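Local coordinates for Beta/alpha-amylase (Paenibacillus polymyxa, PDB 3VOC), which hydrolyses alpha-1,4-glucosidic linkages of starch, its catalytic beta-amylase domain removing successive maltose units from the non-reducing chain ends, at residues W57-Y60 / K61-N65; S127-G130 / K131-E135; G236-A240 / Y241-F245; G330-P333 / N334-L337; G401-S404 / G405-Q408. All coordinates share one frame; numbering follows the deposited sequence.

Contact 1: residues W57-Y60 / K61-N65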
# COMPACT_ATOMS: atom_id res chain seq x y z
N TRP A 57 -21.42 -6.49 7.08
CA TRP A 57 -20.96 -5.11 7.18
C TRP A 57 -21.35 -4.45 8.50
O TRP A 57 -21.06 -3.26 8.69
CB TRP A 57 -21.52 -4.27 6.01
CG TRP A 57 -21.02 -4.71 4.66
CD1 TRP A 57 -21.72 -5.41 3.71
CD2 TRP A 57 -19.72 -4.47 4.10
NE1 TRP A 57 -20.94 -5.61 2.60
CE2 TRP A 57 -19.71 -5.04 2.81
CE3 TRP A 57 -18.58 -3.80 4.55
CZ2 TRP A 57 -18.59 -4.98 1.97
CZ3 TRP A 57 -17.47 -3.74 3.72
CH2 TRP A 57 -17.48 -4.32 2.45
N SER A 58 -21.99 -5.20 9.41
CA SER A 58 -22.63 -4.56 10.59
C SER A 58 -21.64 -3.82 11.49
O SER A 58 -21.90 -2.70 11.93
CB SER A 58 -23.47 -5.56 11.40
OG SER A 58 -22.67 -6.63 11.89
N TYR A 59 -20.49 -4.42 11.75
CA TYR A 59 -19.46 -3.73 12.54
C TYR A 59 -19.02 -2.40 11.91
O TYR A 59 -18.83 -1.39 12.61
CB TYR A 59 -18.27 -4.65 12.78
CG TYR A 59 -17.04 -3.95 13.33
CD1 TYR A 59 -16.94 -3.66 14.69
CD2 TYR A 59 -15.97 -3.61 12.50
CE1 TYR A 59 -15.81 -3.02 15.21
CE2 TYR A 59 -14.82 -2.99 13.01
CZ TYR A 59 -14.75 -2.70 14.37
OH TYR A 59 -13.63 -2.08 14.88
N TYR A 60 -18.84 -2.37 10.59
CA TYR A 60 -18.41 -1.14 9.95
C TYR A 60 -19.51 -0.10 9.81
O TYR A 60 -19.24 1.09 9.77
CB TYR A 60 -17.70 -1.41 8.62
CG TYR A 60 -16.33 -1.96 8.85
CD1 TYR A 60 -15.33 -1.15 9.39
CD2 TYR A 60 -16.02 -3.31 8.57
CE1 TYR A 60 -14.05 -1.65 9.63
CE2 TYR A 60 -14.72 -3.83 8.80
CZ TYR A 60 -13.76 -2.99 9.33
OH TYR A 60 -12.48 -3.44 9.59
N LYS A 61 -20.76 -0.55 9.77
CA LYS A 61 -21.88 0.40 9.83
C LYS A 61 -21.90 1.05 11.22
O LYS A 61 -22.05 2.26 11.34
CB LYS A 61 -23.21 -0.29 9.50
CG LYS A 61 -23.45 -0.45 7.99
CD LYS A 61 -24.56 -1.44 7.70
CE LYS A 61 -24.88 -1.48 6.18
NZ LYS A 61 -25.57 -2.78 5.79
N THR A 62 -21.69 0.25 12.26
CA THR A 62 -21.56 0.80 13.62
C THR A 62 -20.40 1.80 13.73
O THR A 62 -20.54 2.88 14.32
CB THR A 62 -21.39 -0.32 14.66
OG1 THR A 62 -22.48 -1.24 14.55
CG2 THR A 62 -21.35 0.26 16.08
N TYR A 63 -19.25 1.39 13.21
CA TYR A 63 -18.06 2.23 13.19
C TYR A 63 -18.37 3.54 12.47
O TYR A 63 -18.15 4.63 13.02
CB TYR A 63 -16.95 1.46 12.47
CG TYR A 63 -15.55 2.01 12.59
CD1 TYR A 63 -14.52 1.20 13.06
CD2 TYR A 63 -15.24 3.32 12.19
CE1 TYR A 63 -13.21 1.68 13.14
CE2 TYR A 63 -13.92 3.81 12.28
CZ TYR A 63 -12.92 2.98 12.74
OH TYR A 63 -11.60 3.42 12.81
N ALA A 64 -18.91 3.44 11.25
CA ALA A 64 -19.23 4.62 10.47
C ALA A 64 -20.26 5.51 11.17
O ALA A 64 -20.14 6.74 11.14
CB ALA A 64 -19.71 4.25 9.05
N ASN A 65 -21.25 4.88 11.81
CA ASN A 65 -22.24 5.62 12.61
C ASN A 65 -21.60 6.45 13.73
O ASN A 65 -21.98 7.59 13.94
CB ASN A 65 -23.27 4.67 13.23
CG ASN A 65 -24.28 4.17 12.23
OD1 ASN A 65 -24.36 4.67 11.11
ND2 ASN A 65 -25.07 3.16 12.62
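The first turns of helix 58-69, which follows barrel strand 37-43, bring Ser58 and Tyr59 against Thr62 and Tyr63. Ser58 O is gripped twice by one residue: Thr62 N donates to it at 3.0 Å, and Thr62 OG1 donates at 3.1 Å from the opposite face of the carbonyl plane. The hydroxyl can fold back in this way because OG1 sits beside its own backbone N (chi1 -56°), anti to the carbonyl carbon. With an alanine here, Ser58 O would probably keep the amide bond but lose its second donor. Trp57 O receives Lys61 N at 2.9 Å, while the extended lysine chain runs on to Asn143 of helix 127-144. Tyr59 and Tyr63 lie side by side and point the same way; the Tyr59 hydroxyl meets the edge of the Tyr63 ring, OH to CD1 3.9 Å, and itself bonds to Ile17 N. Tyr60 CD1 comes within 4.4 Å of Tyr63 CB. The Tyr60 hydroxyl bonds to Trp43 N at the end of the same strand that carries Asp41, a probable substrate-binding residue. Tyr60 and Tyr63 both pack on strand 37-43, an arrangement typical of the outer helical layer of a TIM barrel.

Contact 2: residues S127-G130 / K131-E135. With CA (calcium ion), chain B.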
# COMPACT_ATOMS: atom_id res chain seq x y z
N SER A 127 -6.37 -15.32 -11.70
CA SER A 127 -7.53 -14.93 -12.52
C SER A 127 -8.69 -14.40 -11.68
O SER A 127 -9.46 -13.56 -12.14
CB SER A 127 -7.99 -16.12 -13.39
OG SER A 127 -8.30 -17.27 -12.59
N GLY A 128 -8.81 -14.89 -10.45
CA GLY A 128 -9.95 -14.53 -9.61
C GLY A 128 -9.81 -13.29 -8.74
O GLY A 128 -10.79 -12.86 -8.12
N THR A 129 -8.61 -12.70 -8.67
CA THR A 129 -8.38 -11.54 -7.80
C THR A 129 -9.27 -10.35 -8.20
O THR A 129 -9.99 -9.81 -7.35
CB THR A 129 -6.89 -11.13 -7.77
OG1 THR A 129 -6.11 -12.22 -7.24
CG2 THR A 129 -6.68 -9.88 -6.88
N GLY A 130 -9.20 -9.95 -9.47
CA GLY A 130 -10.01 -8.82 -9.98
C GLY A 130 -11.49 -9.01 -9.73
O GLY A 130 -12.19 -8.09 -9.29
N LYS A 131 -11.97 -10.23 -9.99
CA LYS A 131 -13.38 -10.57 -9.83
C LYS A 131 -13.77 -10.43 -8.36
O LYS A 131 -14.78 -9.81 -8.05
CB LYS A 131 -13.67 -12.00 -10.32
CG LYS A 131 -15.15 -12.38 -10.24
CD LYS A 131 -15.42 -13.79 -10.77
CE LYS A 131 -16.92 -14.08 -10.73
NZ LYS A 131 -17.19 -15.54 -10.83
N GLN A 132 -12.98 -11.03 -7.47
CA GLN A 132 -13.25 -10.92 -6.03
C GLN A 132 -13.31 -9.46 -5.54
O GLN A 132 -14.20 -9.11 -4.78
CB GLN A 132 -12.26 -11.74 -5.20
CG GLN A 132 -12.47 -13.26 -5.30
CD GLN A 132 -13.84 -13.73 -4.82
OE1 GLN A 132 -14.43 -13.16 -3.89
NE2 GLN A 132 -14.35 -14.79 -5.44
N TYR A 133 -12.38 -8.62 -5.99
CA TYR A 133 -12.37 -7.22 -5.53
C TYR A 133 -13.58 -6.48 -6.09
O TYR A 133 -14.17 -5.65 -5.42
CB TYR A 133 -11.09 -6.49 -5.93
CG TYR A 133 -9.80 -6.89 -5.18
CD1 TYR A 133 -9.64 -8.16 -4.60
CD2 TYR A 133 -8.72 -6.02 -5.13
CE1 TYR A 133 -8.45 -8.50 -3.95
CE2 TYR A 133 -7.53 -6.36 -4.49
CZ TYR A 133 -7.40 -7.61 -3.92
OH TYR A 133 -6.21 -7.95 -3.31
N ASP A 134 -13.91 -6.77 -7.34
CA ASP A 134 -15.10 -6.19 -8.00
C ASP A 134 -16.37 -6.50 -7.18
O ASP A 134 -17.16 -5.59 -6.91
CB ASP A 134 -15.19 -6.71 -9.45
CG ASP A 134 -16.27 -6.01 -10.28
OD1 ASP A 134 -16.70 -4.89 -9.95
OD2 ASP A 134 -16.67 -6.59 -11.30
N GLU A 135 -16.55 -7.76 -6.78
CA GLU A 135 -17.70 -8.13 -5.94
C GLU A 135 -17.69 -7.40 -4.59
O GLU A 135 -18.74 -6.99 -4.10
CB GLU A 135 -17.73 -9.63 -5.66
CG GLU A 135 -17.86 -10.52 -6.90
CD GLU A 135 -17.61 -11.98 -6.59
OE1 GLU A 135 -16.80 -12.29 -5.68
OE2 GLU A 135 -18.22 -12.84 -7.26
CA CA B . -16.65 -12.63 -3.46
O HOH W 1 -10.80 -11.42 -12.03
O HOH W 2 -15.87 -10.47 -3.02
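Thr129 and Tyr133, one turn apart near the start of helix 127-144, make the apolar part of this contact. The threonine methyl lies over one face of the ring, offset toward its rim: CG2 is 4.0 Å from the ring centroid and 24° off the normal, a CH-pi contact. It gets there with CG2 anti to the backbone N of Thr129, while OG1 turns to Ser123 O. Tyr133 packs farther out on Ile260 of helix 240-268.

The backbone supplies the regular helical bonds. Gln132 N donates to Gly128 O at 2.9 Å, Tyr133 N donates to Thr129 O and Asp134 N to Gly130 O. Water 1 bridges Ser127 O and Lys131 N, accepting from the amide at 2.6 Å.

Gln132 and Glu135, on another side of the helix, bind the metal. Gln132, bent at chi2 (-60°), brings its OE1 to 2.3 Å from the calcium ion, and Glu135 binds it through OE1 at 2.2 Å. Water 2 completes this side, 2.3 Å from the metal and donating to Gln132 O. Glu48, Asp52 and Asn53 provide the remaining protein ligands.

Gln132 OE1 and Glu135 OE1 are 3.1 Å apart; both bind the calcium, which probably offsets the repulsion between them. Carboxylate, neutral amide and water oxygens together form an all-oxygen shell, probably favouring a hard ion such as calcium and tying this helix to the 48-53 region.

Contact 3: residues G236-A240 / Y241-F245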
# COMPACT_ATOMS: atom_id res chain seq x y z
N GLY A 236 23.61 -8.30 -13.11
CA GLY A 236 22.18 -8.56 -13.28
C GLY A 236 21.37 -7.31 -13.58
O GLY A 236 20.74 -7.23 -14.64
N TYR A 237 21.38 -6.35 -12.67
CA TYR A 237 20.58 -5.12 -12.82
C TYR A 237 20.80 -4.38 -14.15
O TYR A 237 19.84 -3.91 -14.77
CB TYR A 237 20.82 -4.15 -11.67
CG TYR A 237 20.09 -2.84 -11.89
CD1 TYR A 237 18.75 -2.72 -11.55
CD2 TYR A 237 20.73 -1.75 -12.52
CE1 TYR A 237 18.05 -1.54 -11.78
CE2 TYR A 237 20.04 -0.57 -12.76
CZ TYR A 237 18.70 -0.47 -12.38
OH TYR A 237 17.98 0.68 -12.59
N ASN A 238 22.06 -4.26 -14.54
CA ASN A 238 22.46 -3.55 -15.75
C ASN A 238 22.27 -4.35 -17.03
O ASN A 238 22.36 -3.78 -18.13
CB ASN A 238 23.93 -3.13 -15.65
CG ASN A 238 24.11 -1.81 -14.97
OD1 ASN A 238 23.20 -0.97 -14.97
ND2 ASN A 238 25.29 -1.60 -14.39
N SER A 239 22.03 -5.65 -16.91
CA SER A 239 21.88 -6.51 -18.08
C SER A 239 20.52 -6.33 -18.74
O SER A 239 19.55 -5.92 -18.10
CB SER A 239 22.09 -7.99 -17.72
OG SER A 239 21.03 -8.47 -16.90
N ALA A 240 20.45 -6.66 -20.02
CA ALA A 240 19.17 -6.70 -20.73
C ALA A 240 18.21 -7.62 -19.96
O ALA A 240 17.05 -7.26 -19.74
CB ALA A 240 19.35 -7.15 -22.18
N TYR A 241 18.71 -8.77 -19.53
CA TYR A 241 17.86 -9.72 -18.79
C TYR A 241 17.30 -9.09 -17.51
O TYR A 241 16.11 -9.17 -17.23
CB TYR A 241 18.64 -11.00 -18.43
CG TYR A 241 18.05 -11.71 -17.23
CD1 TYR A 241 16.89 -12.49 -17.36
CD2 TYR A 241 18.64 -11.61 -15.97
CE1 TYR A 241 16.32 -13.14 -16.24
CE2 TYR A 241 18.07 -12.24 -14.85
CZ TYR A 241 16.92 -13.00 -14.99
OH TYR A 241 16.40 -13.63 -13.88
N GLY A 242 18.19 -8.46 -16.74
CA GLY A 242 17.80 -7.87 -15.46
C GLY A 242 16.78 -6.75 -15.61
O GLY A 242 15.84 -6.64 -14.80
N LYS A 243 16.96 -5.94 -16.65
CA LYS A 243 16.00 -4.88 -16.96
C LYS A 243 14.66 -5.46 -17.39
O LYS A 243 13.63 -4.96 -16.97
CB LYS A 243 16.52 -3.91 -18.02
CG LYS A 243 17.65 -3.00 -17.53
CD LYS A 243 18.30 -2.23 -18.70
CE LYS A 243 18.98 -0.94 -18.20
NZ LYS A 243 19.90 -1.17 -17.05
N ASP A 244 14.68 -6.49 -18.23
CA ASP A 244 13.45 -7.18 -18.59
C ASP A 244 12.74 -7.78 -17.37
O ASP A 244 11.52 -7.69 -17.25
CB ASP A 244 13.71 -8.28 -19.64
CG ASP A 244 13.51 -7.79 -21.06
OD1 ASP A 244 12.60 -6.96 -21.29
OD2 ASP A 244 14.24 -8.25 -21.96
N PHE A 245 13.51 -8.41 -16.48
CA PHE A 245 12.89 -8.99 -15.28
C PHE A 245 12.25 -7.90 -14.41
O PHE A 245 11.08 -8.03 -14.00
CB PHE A 245 13.87 -9.82 -14.43
CG PHE A 245 13.31 -10.17 -13.08
CD1 PHE A 245 12.26 -11.09 -12.98
CD2 PHE A 245 13.77 -9.55 -11.93
CE1 PHE A 245 11.69 -11.39 -11.76
CE2 PHE A 245 13.20 -9.85 -10.69
CZ PHE A 245 12.15 -10.79 -10.61
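A type I beta turn from Gly236 to Ser239 runs straight into helix 240-268, folding Gly236 back onto Gly242. Gly236 O approaches Gly242 CA at 3.1 Å in a CA-H...O contact, and a CB on Gly242 would collide with that oxygen, so this close meeting depends on glycine. Lys243 N donates to Ser239 O at 3.0 Å and Asp244 N to Ala240 O, starting the helical bonding.

Ser239 occupies the N-cap. Its OG stands between the backbone N and the carbonyl carbon (chi1 68°), the crowded position, from which it accepts Gly242 N at 2.8 Å, with an N-H...O angle of 158°. The same hydroxyl donates to Gly236 O at 2.6 Å, so one side chain ties turn and helix together; Ser239 N gives Gly236 O the turn's own bond. Ser239 OG lies at the edge of the Tyr241 ring, whose hydroxyl bonds to Asn223 O. Lys243, bent at chi4, swings its ammonium back over the turn, NZ 3.6 Å from Tyr237 O. Asp244 OD1 makes a salt bridge to Lys201 and OD2 bonds to Tyr202 and Trp212, joining it to helices 188-202 and 205-212. The whole is a serine N-cap locked to its preceding beta turn.

Contact 4: residues G330-P333 / N334-L337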
# COMPACT_ATOMS: atom_id res chain seq x y z
N GLY A 330 21.34 7.81 5.53
CA GLY A 330 22.26 7.39 4.47
C GLY A 330 23.50 6.64 4.95
O GLY A 330 24.27 6.14 4.15
N THR A 331 23.66 6.55 6.27
CA THR A 331 24.80 5.85 6.87
C THR A 331 24.61 4.33 6.80
O THR A 331 23.48 3.81 6.88
CB THR A 331 24.94 6.23 8.37
OG1 THR A 331 23.74 5.86 9.05
CG2 THR A 331 25.18 7.74 8.53
N ALA A 332 25.73 3.61 6.65
CA ALA A 332 25.75 2.16 6.80
C ALA A 332 25.39 1.82 8.25
O ALA A 332 25.70 2.59 9.14
CB ALA A 332 27.14 1.61 6.47
N PRO A 333 24.73 0.67 8.48
CA PRO A 333 24.34 -0.32 7.48
C PRO A 333 22.91 -0.17 6.92
O PRO A 333 22.51 -0.98 6.09
CB PRO A 333 24.45 -1.63 8.26
CG PRO A 333 24.01 -1.26 9.65
CD PRO A 333 24.42 0.21 9.85
N ASN A 334 22.15 0.83 7.37
CA ASN A 334 20.73 0.95 6.97
C ASN A 334 20.53 1.56 5.59
O ASN A 334 19.53 1.26 4.90
CB ASN A 334 19.94 1.73 8.02
CG ASN A 334 19.94 1.04 9.37
OD1 ASN A 334 20.16 -0.18 9.46
ND2 ASN A 334 19.68 1.79 10.43
N TYR A 335 21.49 2.42 5.22
CA TYR A 335 21.48 3.15 3.97
C TYR A 335 20.10 3.73 3.69
O TYR A 335 19.50 3.51 2.64
CB TYR A 335 21.96 2.25 2.83
CG TYR A 335 23.43 1.90 2.93
CD1 TYR A 335 24.42 2.84 2.61
CD2 TYR A 335 23.83 0.63 3.36
CE1 TYR A 335 25.77 2.52 2.71
CE2 TYR A 335 25.19 0.30 3.45
CZ TYR A 335 26.15 1.25 3.11
OH TYR A 335 27.48 0.93 3.21
N SER A 336 19.60 4.49 4.67
CA SER A 336 18.21 4.92 4.70
C SER A 336 18.08 6.41 4.39
O SER A 336 18.61 7.24 5.11
CB SER A 336 17.60 4.62 6.08
OG SER A 336 16.30 5.15 6.18
N LEU A 337 17.35 6.74 3.32
CA LEU A 337 17.18 8.12 2.91
C LEU A 337 15.69 8.45 2.66
O LEU A 337 15.32 8.83 1.56
CB LEU A 337 18.02 8.41 1.66
CG LEU A 337 19.54 8.34 1.83
CD1 LEU A 337 20.24 8.26 0.47
CD2 LEU A 337 20.06 9.54 2.67
O HOH W 3 20.98 4.95 7.13
O HOH W 4 22.55 3.02 9.30
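Residues 331-334 form a cis-proline (type VI) beta turn, with the cis peptide bond before Pro333, in the TIM-barrel loop between strand 318-321 and helix 338-352; the end-to-end directions of 330-333 and 334-337 are 168° apart. Tyr335 N donates to Thr331 O at 2.9 Å, and Gly330 N to Ser336 O at 2.8 Å; both donors stand above the acceptor carbonyl planes. Two waters also donate to Thr331 O: water 3 accepts from Ser336 N and water 4 from Asn334 N, so three donors gather on this one oxygen.

The Tyr335 side chain folds back beneath the turn, its CG anti to the carbonyl carbon (chi1 -69°). Ala332 CA lies over one face of the ring in a CH-pi contact, 3.9 Å from the centroid and 16° off the normal, and Ala332 CB comes within 3.5 Å of Tyr335 CZ. With an alanine in its place, the ring support under Ala332 would be lost, and the turn would probably be freer to shift. Outside the turn, the ring touches Gln286, Asn288 and Asn289.

Ser336 OG bonds to His284, a residue that by similarity binds substrate, placing this reversal next to the probable substrate site. At the open end, Leu337 leans on Gly330, whose positive phi favours glycine and where a CB would clash: Leu337 CD2 lies 3.6 Å from Gly330 CA.

Contact 5: residues G401-S404 / G405-Q408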
# COMPACT_ATOMS: atom_id res chain seq x y z
N GLY A 401 0.44 14.16 24.85
CA GLY A 401 1.28 15.34 24.70
C GLY A 401 1.54 15.76 23.26
O GLY A 401 2.02 16.86 23.03
N GLU A 402 1.19 14.91 22.29
CA GLU A 402 1.48 15.19 20.88
C GLU A 402 0.34 15.88 20.13
O GLU A 402 0.55 16.39 19.02
CB GLU A 402 1.90 13.90 20.14
CG GLU A 402 3.15 13.22 20.70
CD GLU A 402 4.36 14.17 20.84
OE1 GLU A 402 4.54 15.08 20.00
OE2 GLU A 402 5.14 14.00 21.80
N LEU A 403 -0.86 15.88 20.69
CA LEU A 403 -1.99 16.45 19.98
C LEU A 403 -1.77 17.92 19.66
O LEU A 403 -2.12 18.39 18.58
CB LEU A 403 -3.31 16.26 20.74
CG LEU A 403 -4.60 16.68 20.01
CD1 LEU A 403 -4.65 16.25 18.55
CD2 LEU A 403 -5.80 16.09 20.76
N SER A 404 -1.19 18.65 20.62
CA SER A 404 -0.96 20.07 20.45
C SER A 404 -0.07 20.37 19.23
O SER A 404 -0.43 21.18 18.37
CB SER A 404 -0.36 20.67 21.74
OG SER A 404 -0.16 22.05 21.56
N GLY A 405 1.09 19.70 19.14
CA GLY A 405 1.97 19.81 17.96
C GLY A 405 1.31 19.37 16.65
O GLY A 405 1.48 20.03 15.61
N PHE A 406 0.57 18.27 16.68
CA PHE A 406 -0.14 17.84 15.48
C PHE A 406 -1.09 18.96 15.03
O PHE A 406 -1.12 19.33 13.86
CB PHE A 406 -0.91 16.52 15.70
CG PHE A 406 -1.63 16.02 14.46
CD1 PHE A 406 -0.92 15.73 13.29
CD2 PHE A 406 -3.01 15.82 14.47
CE1 PHE A 406 -1.57 15.27 12.13
CE2 PHE A 406 -3.69 15.35 13.31
CZ PHE A 406 -2.96 15.07 12.14
N LYS A 407 -1.82 19.53 15.99
CA LYS A 407 -2.71 20.64 15.67
C LYS A 407 -1.97 21.87 15.15
O LYS A 407 -2.38 22.48 14.16
CB LYS A 407 -3.57 21.00 16.89
CG LYS A 407 -4.79 21.83 16.53
CD LYS A 407 -5.50 22.34 17.77
CE LYS A 407 -6.50 23.40 17.38
NZ LYS A 407 -7.19 23.81 18.60
N GLN A 408 -0.88 22.25 15.80
CA GLN A 408 -0.15 23.47 15.43
C GLN A 408 0.54 23.37 14.08
O GLN A 408 0.56 24.33 13.32
CB GLN A 408 0.88 23.84 16.51
CG GLN A 408 0.22 24.22 17.82
CD GLN A 408 0.99 25.26 18.60
OE1 GLN A 408 1.41 26.29 18.05
NE2 GLN A 408 1.17 25.02 19.89
O HOH W 5 2.68 18.58 21.24
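Leu403 and Phe406 meet through one methyl branch: Leu403 CD1 lies at the edge of the Phe406 ring, near its plane, 4.4 Å from CD2. The ring is directed there with its CG anti to the backbone N (chi1 -178°). On another side of the helix, Gln408 CG rests 3.2 Å from Ser404 O, and its amide NE2 stays 3.7 Å from Ser404 OG, too far for more than a loose approach. Ser404 O itself takes Gln408 N at 2.8 Å. Phe406 N donates to Glu402 O at 3.0 Å and Lys407 N to Leu403 O at 2.8 Å, the regular bonds of helix 403-411, which follows the eighth strand of the TIM barrel. Ahead of them, water 5 donates to Gly401 O and accepts from Gly405 N at 2.9 Å, extending the bonding pattern backwards by one step. Glu402 OE1 accepts from Gly366 N, linking this end of the segment to the loop before helix 367-378. Farther out, the buried Phe406 touches Phe384 and Leu386 of strand 383-386 and Ala8 and Val10 of strand 7-11, the seam where the last barrel strand meets the first, while Leu403 and Lys407 both touch Asn33.

How the contacts relate
The five contacts follow one another along the chain of a single family 14 catalytic domain, spaced round its eight-stranded TIM barrel. Contacts 1 and 2 are close neighbours, with nearest atoms about 6 Å apart, because helices 58-69 and 127-144 pack together. Contact 3 opens helix 240-268, which also packs against the helix of contact 2, although their centres are 32 Å apart. Contact 4 lies in the loop after strand 318-321, and contact 5 on helix 403-411, which covers the junction of the first and last strands. Contacts 1 and 3, with centres 48 Å apart, lie on opposite sides of the chain's centre. Helices carry four of the contacts, contact 4 a loop near the probable substrate site.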